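Long-range contacts in PilX (Neisseria meningitidis, PDB 2OPE), which is a minor type IV pilin, probably incorporated in pili, where it is thought to modulate bacterial aggregation and adhesion: residues Phe26-Pro31 with Ser40-Phe45; Ser75-Pro80 with Ser106-Leu111; Thr87-Met92 with Arg102-Ala107. All blocks are in the same frame, centred on the assembly; numbering follows the deposited sequence.

Interaction 1: Phe26-Pro31 with Ser40-Phe45; sequences FILKNP and SKLERF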
# COMPACT_ATOMS: atom_id res chain seq x y z
N PHE A 26 -12.95 -9.19 -2.37
CA PHE A 26 -14.17 -8.77 -1.71
C PHE A 26 -14.65 -7.40 -2.17
O PHE A 26 -15.81 -7.10 -2.03
CB PHE A 26 -14.04 -8.84 -0.16
CG PHE A 26 -13.92 -10.27 0.36
CD1 PHE A 26 -15.06 -11.02 0.67
CD2 PHE A 26 -12.69 -10.89 0.46
CE1 PHE A 26 -14.96 -12.32 1.11
CE2 PHE A 26 -12.59 -12.21 0.91
CZ PHE A 26 -13.71 -12.90 1.24
N ILE A 27 -13.78 -6.54 -2.68
CA ILE A 27 -14.30 -5.23 -3.08
C ILE A 27 -14.38 -5.07 -4.62
O ILE A 27 -15.46 -4.77 -5.17
CB ILE A 27 -13.53 -4.08 -2.41
CG1 ILE A 27 -13.60 -4.26 -0.89
CG2 ILE A 27 -14.14 -2.69 -2.82
CD1 ILE A 27 -12.86 -3.19 -0.07
N LEU A 28 -13.25 -5.29 -5.28
CA LEU A 28 -13.17 -5.23 -6.73
C LEU A 28 -14.12 -6.23 -7.39
O LEU A 28 -14.69 -5.95 -8.46
CB LEU A 28 -11.74 -5.50 -7.18
CG LEU A 28 -10.72 -4.47 -6.67
CD1 LEU A 28 -9.46 -4.59 -7.51
CD2 LEU A 28 -11.27 -3.06 -6.74
N LYS A 29 -14.35 -7.35 -6.71
CA LYS A 29 -15.02 -8.49 -7.31
C LYS A 29 -16.53 -8.34 -7.33
O LYS A 29 -17.22 -9.01 -8.08
CB LYS A 29 -14.63 -9.76 -6.56
CG LYS A 29 -14.59 -11.01 -7.36
CD LYS A 29 -14.38 -12.21 -6.44
CE LYS A 29 -13.88 -13.42 -7.20
NZ LYS A 29 -13.74 -14.65 -6.32
N ASN A 30 -17.06 -7.46 -6.50
CA ASN A 30 -18.47 -7.12 -6.54
C ASN A 30 -18.87 -6.81 -7.98
O ASN A 30 -18.28 -5.92 -8.64
CB ASN A 30 -18.74 -5.92 -5.62
CG ASN A 30 -20.21 -5.66 -5.43
OD1 ASN A 30 -20.89 -5.26 -6.37
ND2 ASN A 30 -20.71 -5.86 -4.20
N PRO A 31 -19.87 -7.55 -8.48
CA PRO A 31 -20.27 -7.56 -9.86
C PRO A 31 -20.95 -6.28 -10.26
O PRO A 31 -20.82 -5.87 -11.41
CB PRO A 31 -21.27 -8.73 -9.93
CG PRO A 31 -21.77 -8.89 -8.56
CD PRO A 31 -20.69 -8.45 -7.65
N SER A 40 -14.94 4.48 -2.75
CA SER A 40 -15.04 4.83 -1.33
C SER A 40 -14.95 3.61 -0.43
O SER A 40 -14.39 3.70 0.66
CB SER A 40 -16.28 5.70 -0.99
OG SER A 40 -17.42 5.27 -1.68
N LYS A 41 -15.52 2.49 -0.86
CA LYS A 41 -15.28 1.22 -0.14
C LYS A 41 -13.79 0.89 -0.01
O LYS A 41 -13.32 0.61 1.10
CB LYS A 41 -16.06 0.07 -0.77
CG LYS A 41 -17.57 0.06 -0.41
CD LYS A 41 -18.23 -1.15 -1.06
CE LYS A 41 -19.77 -1.23 -0.83
NZ LYS A 41 -20.36 -2.32 -1.69
N LEU A 42 -13.02 0.99 -1.08
CA LEU A 42 -11.59 0.73 -0.94
C LEU A 42 -10.97 1.62 0.13
O LEU A 42 -10.21 1.15 0.98
CB LEU A 42 -10.85 0.94 -2.28
CG LEU A 42 -11.09 -0.19 -3.29
CD1 LEU A 42 -10.74 0.27 -4.71
CD2 LEU A 42 -10.34 -1.47 -2.91
N GLU A 43 -11.29 2.92 0.05
CA GLU A 43 -10.78 3.95 0.96
C GLU A 43 -11.17 3.70 2.42
O GLU A 43 -10.35 3.86 3.31
CB GLU A 43 -11.20 5.37 0.46
CG GLU A 43 -10.59 5.74 -0.92
CD GLU A 43 -11.12 7.04 -1.51
OE1 GLU A 43 -12.16 7.56 -1.05
OE2 GLU A 43 -10.49 7.58 -2.45
N ARG A 44 -12.42 3.34 2.67
CA ARG A 44 -12.84 3.01 4.04
C ARG A 44 -12.18 1.75 4.53
O ARG A 44 -11.75 1.68 5.67
CB ARG A 44 -14.35 2.80 4.10
CG ARG A 44 -15.07 3.93 4.73
CD ARG A 44 -16.55 3.73 4.65
NE ARG A 44 -16.98 3.72 3.26
CZ ARG A 44 -17.54 4.76 2.67
NH1 ARG A 44 -17.91 4.68 1.39
NH2 ARG A 44 -17.75 5.89 3.37
N PHE A 45 -12.13 0.73 3.69
CA PHE A 45 -11.62 -0.55 4.12
C PHE A 45 -10.15 -0.42 4.48
O PHE A 45 -9.73 -0.76 5.57
CB PHE A 45 -11.78 -1.66 3.07
CG PHE A 45 -11.06 -2.92 3.47
CD1 PHE A 45 -9.98 -3.41 2.71
CD2 PHE A 45 -11.35 -3.52 4.67
CE1 PHE A 45 -9.30 -4.55 3.12
CE2 PHE A 45 -10.66 -4.65 5.09
CZ PHE A 45 -9.63 -5.16 4.31
O HOH W 1 -18.45 -4.89 -1.44

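Interaction 2: Ser75-Pro80 with Ser106-Leu111; sequences SLVGVP and SARAHL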
# COMPACT_ATOMS: atom_id res chain seq x y z
N SER A 75 -3.16 1.66 -6.23
CA SER A 75 -1.98 1.17 -5.54
C SER A 75 -2.11 1.42 -4.03
O SER A 75 -2.86 2.29 -3.58
CB SER A 75 -0.77 1.87 -6.10
OG SER A 75 -0.90 3.23 -5.92
N LEU A 76 -1.39 0.62 -3.27
CA LEU A 76 -1.31 0.79 -1.85
C LEU A 76 0.05 1.35 -1.53
O LEU A 76 1.06 0.89 -2.04
CB LEU A 76 -1.50 -0.55 -1.14
CG LEU A 76 -2.81 -1.30 -1.37
CD1 LEU A 76 -2.73 -2.73 -0.74
CD2 LEU A 76 -3.95 -0.51 -0.79
N VAL A 77 0.08 2.35 -0.65
CA VAL A 77 1.33 2.93 -0.17
C VAL A 77 1.48 2.63 1.35
O VAL A 77 0.57 2.82 2.13
CB VAL A 77 1.33 4.46 -0.47
CG1 VAL A 77 2.48 5.17 0.13
CG2 VAL A 77 1.29 4.70 -1.98
N GLY A 78 2.63 2.10 1.77
CA GLY A 78 2.81 1.83 3.20
C GLY A 78 3.99 2.68 3.63
O GLY A 78 5.08 2.54 3.09
N VAL A 79 3.79 3.61 4.57
CA VAL A 79 4.94 4.43 4.97
C VAL A 79 4.98 4.59 6.47
O VAL A 79 3.95 4.44 7.16
CB VAL A 79 4.95 5.81 4.26
CG1 VAL A 79 5.03 5.60 2.75
CG2 VAL A 79 3.72 6.72 4.69
N PRO A 80 6.17 4.87 7.00
CA PRO A 80 6.32 4.99 8.44
C PRO A 80 5.55 6.21 8.96
O PRO A 80 5.46 7.20 8.26
CB PRO A 80 7.83 5.20 8.59
CG PRO A 80 8.43 4.69 7.32
CD PRO A 80 7.45 4.99 6.28
N SER A 106 9.75 7.86 -2.25
CA SER A 106 9.80 6.86 -3.35
C SER A 106 8.54 5.96 -3.40
O SER A 106 8.12 5.51 -4.47
CB SER A 106 11.03 5.95 -3.20
OG SER A 106 12.24 6.67 -3.06
N ALA A 107 7.99 5.63 -2.23
CA ALA A 107 6.72 4.89 -2.16
C ALA A 107 5.56 5.77 -2.68
O ALA A 107 4.73 5.31 -3.47
CB ALA A 107 6.44 4.42 -0.74
N ARG A 108 5.49 7.03 -2.26
CA ARG A 108 4.42 7.90 -2.74
C ARG A 108 4.55 8.17 -4.22
O ARG A 108 3.52 8.40 -4.89
CB ARG A 108 4.34 9.21 -1.96
CG ARG A 108 4.04 9.01 -0.47
CD ARG A 108 3.82 10.34 0.25
NE ARG A 108 3.41 10.11 1.64
CZ ARG A 108 2.20 9.68 2.03
NH1 ARG A 108 1.22 9.39 1.13
NH2 ARG A 108 1.97 9.52 3.33
N ALA A 109 5.79 8.13 -4.72
CA ALA A 109 6.08 8.30 -6.16
C ALA A 109 5.97 6.98 -7.01
O ALA A 109 5.95 7.03 -8.27
CB ALA A 109 7.41 9.01 -6.39
N HIS A 110 5.79 5.85 -6.33
CA HIS A 110 5.61 4.56 -7.00
C HIS A 110 6.76 4.29 -7.91
O HIS A 110 6.59 3.88 -9.05
CB HIS A 110 4.31 4.43 -7.80
CG HIS A 110 3.10 4.82 -7.02
ND1 HIS A 110 3.15 5.07 -5.67
CD2 HIS A 110 1.82 4.99 -7.39
CE1 HIS A 110 1.94 5.38 -5.23
NE2 HIS A 110 1.12 5.35 -6.26
N LEU A 111 7.95 4.56 -7.40
CA LEU A 111 9.15 4.27 -8.17
C LEU A 111 9.33 2.75 -8.20
O LEU A 111 8.88 2.03 -7.28
CB LEU A 111 10.35 4.99 -7.54
CG LEU A 111 10.34 6.55 -7.69
CD1 LEU A 111 11.61 7.20 -7.09
CD2 LEU A 111 10.13 7.07 -9.12

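Interaction 3: Thr87-Met92 with Arg102-Ala107; sequences TLSVWM and RDAASA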
# COMPACT_ATOMS: atom_id res chain seq x y z
N THR A 87 12.32 4.91 7.88
CA THR A 87 12.30 5.36 6.48
C THR A 87 11.77 4.33 5.44
O THR A 87 11.07 4.70 4.47
CB THR A 87 13.72 5.76 6.01
OG1 THR A 87 14.62 4.69 6.32
CG2 THR A 87 14.22 7.07 6.70
N LEU A 88 12.12 3.06 5.64
CA LEU A 88 11.80 2.02 4.69
C LEU A 88 10.30 2.03 4.49
O LEU A 88 9.54 2.12 5.46
CB LEU A 88 12.26 0.63 5.17
CG LEU A 88 13.77 0.38 5.38
CD1 LEU A 88 14.10 -1.03 5.79
CD2 LEU A 88 14.59 0.82 4.17
N SER A 89 9.88 1.86 3.24
CA SER A 89 8.47 1.90 2.90
C SER A 89 8.14 0.79 1.90
O SER A 89 9.01 -0.00 1.54
CB SER A 89 8.10 3.28 2.37
OG SER A 89 8.53 4.28 3.30
N VAL A 90 6.87 0.73 1.48
CA VAL A 90 6.41 -0.26 0.51
C VAL A 90 5.34 0.42 -0.35
O VAL A 90 4.60 1.30 0.16
CB VAL A 90 5.81 -1.47 1.25
CG1 VAL A 90 5.06 -2.39 0.34
CG2 VAL A 90 6.91 -2.22 2.02
N TRP A 91 5.26 0.06 -1.65
CA TRP A 91 4.02 0.30 -2.39
C TRP A 91 3.67 -0.91 -3.23
O TRP A 91 4.53 -1.77 -3.48
CB TRP A 91 4.05 1.62 -3.22
CG TRP A 91 4.88 1.54 -4.49
CD1 TRP A 91 6.23 1.70 -4.59
CD2 TRP A 91 4.41 1.24 -5.82
NE1 TRP A 91 6.64 1.54 -5.91
CE2 TRP A 91 5.54 1.23 -6.67
CE3 TRP A 91 3.15 0.93 -6.36
CZ2 TRP A 91 5.44 0.94 -8.05
CZ3 TRP A 91 3.06 0.66 -7.72
CH2 TRP A 91 4.20 0.67 -8.54
N MET A 92 2.42 -1.00 -3.66
CA MET A 92 2.01 -2.06 -4.59
C MET A 92 0.76 -1.71 -5.44
O MET A 92 -0.04 -0.82 -5.11
CB MET A 92 1.88 -3.44 -3.86
CG MET A 92 0.83 -3.44 -2.72
SD MET A 92 0.68 -4.94 -1.72
CE MET A 92 2.30 -5.20 -1.01
N ARG A 102 13.24 2.60 -0.21
CA ARG A 102 14.27 3.05 0.73
C ARG A 102 13.81 4.26 1.51
O ARG A 102 14.37 4.55 2.55
CB ARG A 102 15.62 3.29 0.05
CG ARG A 102 16.32 2.00 -0.49
CD ARG A 102 16.83 1.04 0.60
NE ARG A 102 17.86 1.67 1.45
CZ ARG A 102 18.45 1.11 2.51
NH1 ARG A 102 18.15 -0.12 2.91
NH2 ARG A 102 19.35 1.80 3.19
N ASP A 103 12.73 4.91 1.04
CA ASP A 103 12.17 6.13 1.69
C ASP A 103 10.72 6.30 1.29
O ASP A 103 10.35 5.90 0.18
CB ASP A 103 12.92 7.36 1.25
CG ASP A 103 13.08 7.42 -0.26
OD1 ASP A 103 14.04 6.83 -0.76
OD2 ASP A 103 12.23 8.02 -0.97
N ALA A 104 9.94 6.94 2.16
CA ALA A 104 8.52 7.28 1.93
C ALA A 104 8.20 8.04 0.65
O ALA A 104 7.20 7.76 0.01
CB ALA A 104 7.93 8.05 3.16
N ALA A 105 9.05 9.00 0.26
CA ALA A 105 8.84 9.72 -0.96
C ALA A 105 8.77 8.77 -2.14
O ALA A 105 7.85 8.88 -2.95
CB ALA A 105 9.94 10.75 -1.19
N SER A 106 9.75 7.86 -2.25
CA SER A 106 9.80 6.86 -3.35
C SER A 106 8.54 5.96 -3.40
O SER A 106 8.12 5.51 -4.47
CB SER A 106 11.03 5.95 -3.20
OG SER A 106 12.24 6.67 -3.06
N ALA A 107 7.99 5.63 -2.23
CA ALA A 107 6.72 4.89 -2.16
C ALA A 107 5.56 5.77 -2.68
O ALA A 107 4.73 5.31 -3.47
CB ALA A 107 6.44 4.42 -0.74

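Interaction 1: Phe26-Pro31 with Ser40-Phe45
I27 reaches K41, L42 and F45 of the second helix through its two branches, and these apolar contacts carry most of the interface. The CG2 methyl, anti to the backbone N, meets two residues of the helix at once: I27 CG2 is 3.9 Å from K41 CB and, in a direction about 90° away, 4.0 Å from L42 CG, with L42 CD2 as near. The longer branch is extended, with CD1 anti to CA (chi2 179°), which carries I27 CD1 to within 3.7 Å of F45 CB. The same methyl approaches CG and CD1 of the ring from an oblique direction. L28 adds a smaller contact: its CD2 meets CD1 of L42 at 3.9 Å, and the two side chains cross at about a right angle.

This is the far end of helix 5-28, the long N-terminal helix of the pilin fold, against helix 35-48, which follows it in the connection leading to the sheet. L42 also touches S23 of the first helix and F65 and Y74 of the sheet, which places it at the buried side of the contact.

Polar contacts lie on the exposed side, and no direct hydrogen bond joins the two segments. The extended K41 chain sends its ammonium to a salt bridge with D33; water 1 also accepts from K41 NZ at 3.2 Å and gives F26 O a weak, 3.5 Å bond. N30 ND2 stays 4.4 Å from K41 NZ, while N30 OD1 accepts from L32 N, the bond of an Asx turn, and from D33 N.

Interaction 2: Ser75-Pro80 with Ser106-Leu111
S75 meets the imidazole of H110 obliquely, with S75 OG 2.9 Å from H110 NE2. The ring's orientation is fixed from within its own segment: H110 ND1 donates to A107 O at 2.7 Å, with that oxygen only 2° out of the ring plane. The same carbonyl accepts from H110 N, part of the Schellman motif in which H110 takes positive phi (56°) and L111 N bonds back to S106 O.

Two residues on, V77 divides its methyls. CG2, anti to the carbonyl carbon, comes to the imidazole edge near the ring plane, 3.4 Å from H110 CE1, whereas V77 CG1 lies 4.1 Å from A107 CB. V79 repeats this division: its CG1 is 3.9 Å from A107 CB, and its CG2 lies 3.6 Å from R108 NH2, obliquely to the guanidinium. The A107 methyl thus faces CG1 of two valines from one strand face, while R108 crosses both side chains at about a right angle.

Strand 74-80 runs between strands 59-65 and 89-93. L76, pointing to the other face, touches M16 and N20 of helix 5-28, and H110 stacks on W91 of the adjoining strand.

Interaction 3: Thr87-Met92 with Arg102-Ala107
S89 and W91 meet A107 in a largely buried strand-to-helix contact, where the start of helix 104-109 folds back over the middle strand of the sheet, 89-93. The A107 methyl lies 3.7 Å from S89 CB and is as close, 3.7 Å, to V90 O. W91 CB approaches A107 O at 3.8 Å, and its indole lies obliquely to that carbonyl; W91 NE1 donates to L111 O beyond the helix. S89 OG, anti to its own carbonyl carbon, turns along the strand and donates to T87 O at 2.8 Å, tilted 32° from the carbonyl plane. That places S89 OG 3.2 Å from A104 N, although the angle is too poor for a hydrogen bond.

The two faces of the strand serve different layers of the pilin fold. V90 and M92 touch M16 of helix 5-28, while S89 and W91 face the short helix. The short helix begins three residues after C101, whose disulfide with C120 marks out the C-terminal D-region of type IV pilins.

Ahead of the helix, D103 CA makes a CA-H...O contact with T87 O at 3.3 Å (137° at the hydrogen). D103 is also the N-cap: its OD2 accepts from S106 N at 2.8 Å, the N-H...O angle being 154°. At the border of the contact buried L88 and exposed R102 lie side by side, pointing the same way. The R102 chain bends at chi2 and chi3, and L88 CD2 lies over one face of its guanidinium, 3.9 Å from R102 NH1.

How the interactions relate
Interactions 2 and 3 form one continuous unit, with centres about 5 Å apart. Both use helix 104-109 and share S106 and A107, while strands 74-80 and 89-93 are antiparallel neighbours in the sheet. A probable hydrogen bond from G78 N to V90 O, 2.7 Å, joins the strands, with the indole bond of W91 tying strand 89-93 to the residues after the helix. Interaction 1 is separate: its centre lies about 20 Å from that of interaction 2 and about 24 Å from that of interaction 3, on the opposite side of the chain's centre from the latter. Helix 5-28 spans the gap, touching L76, V90 and M92.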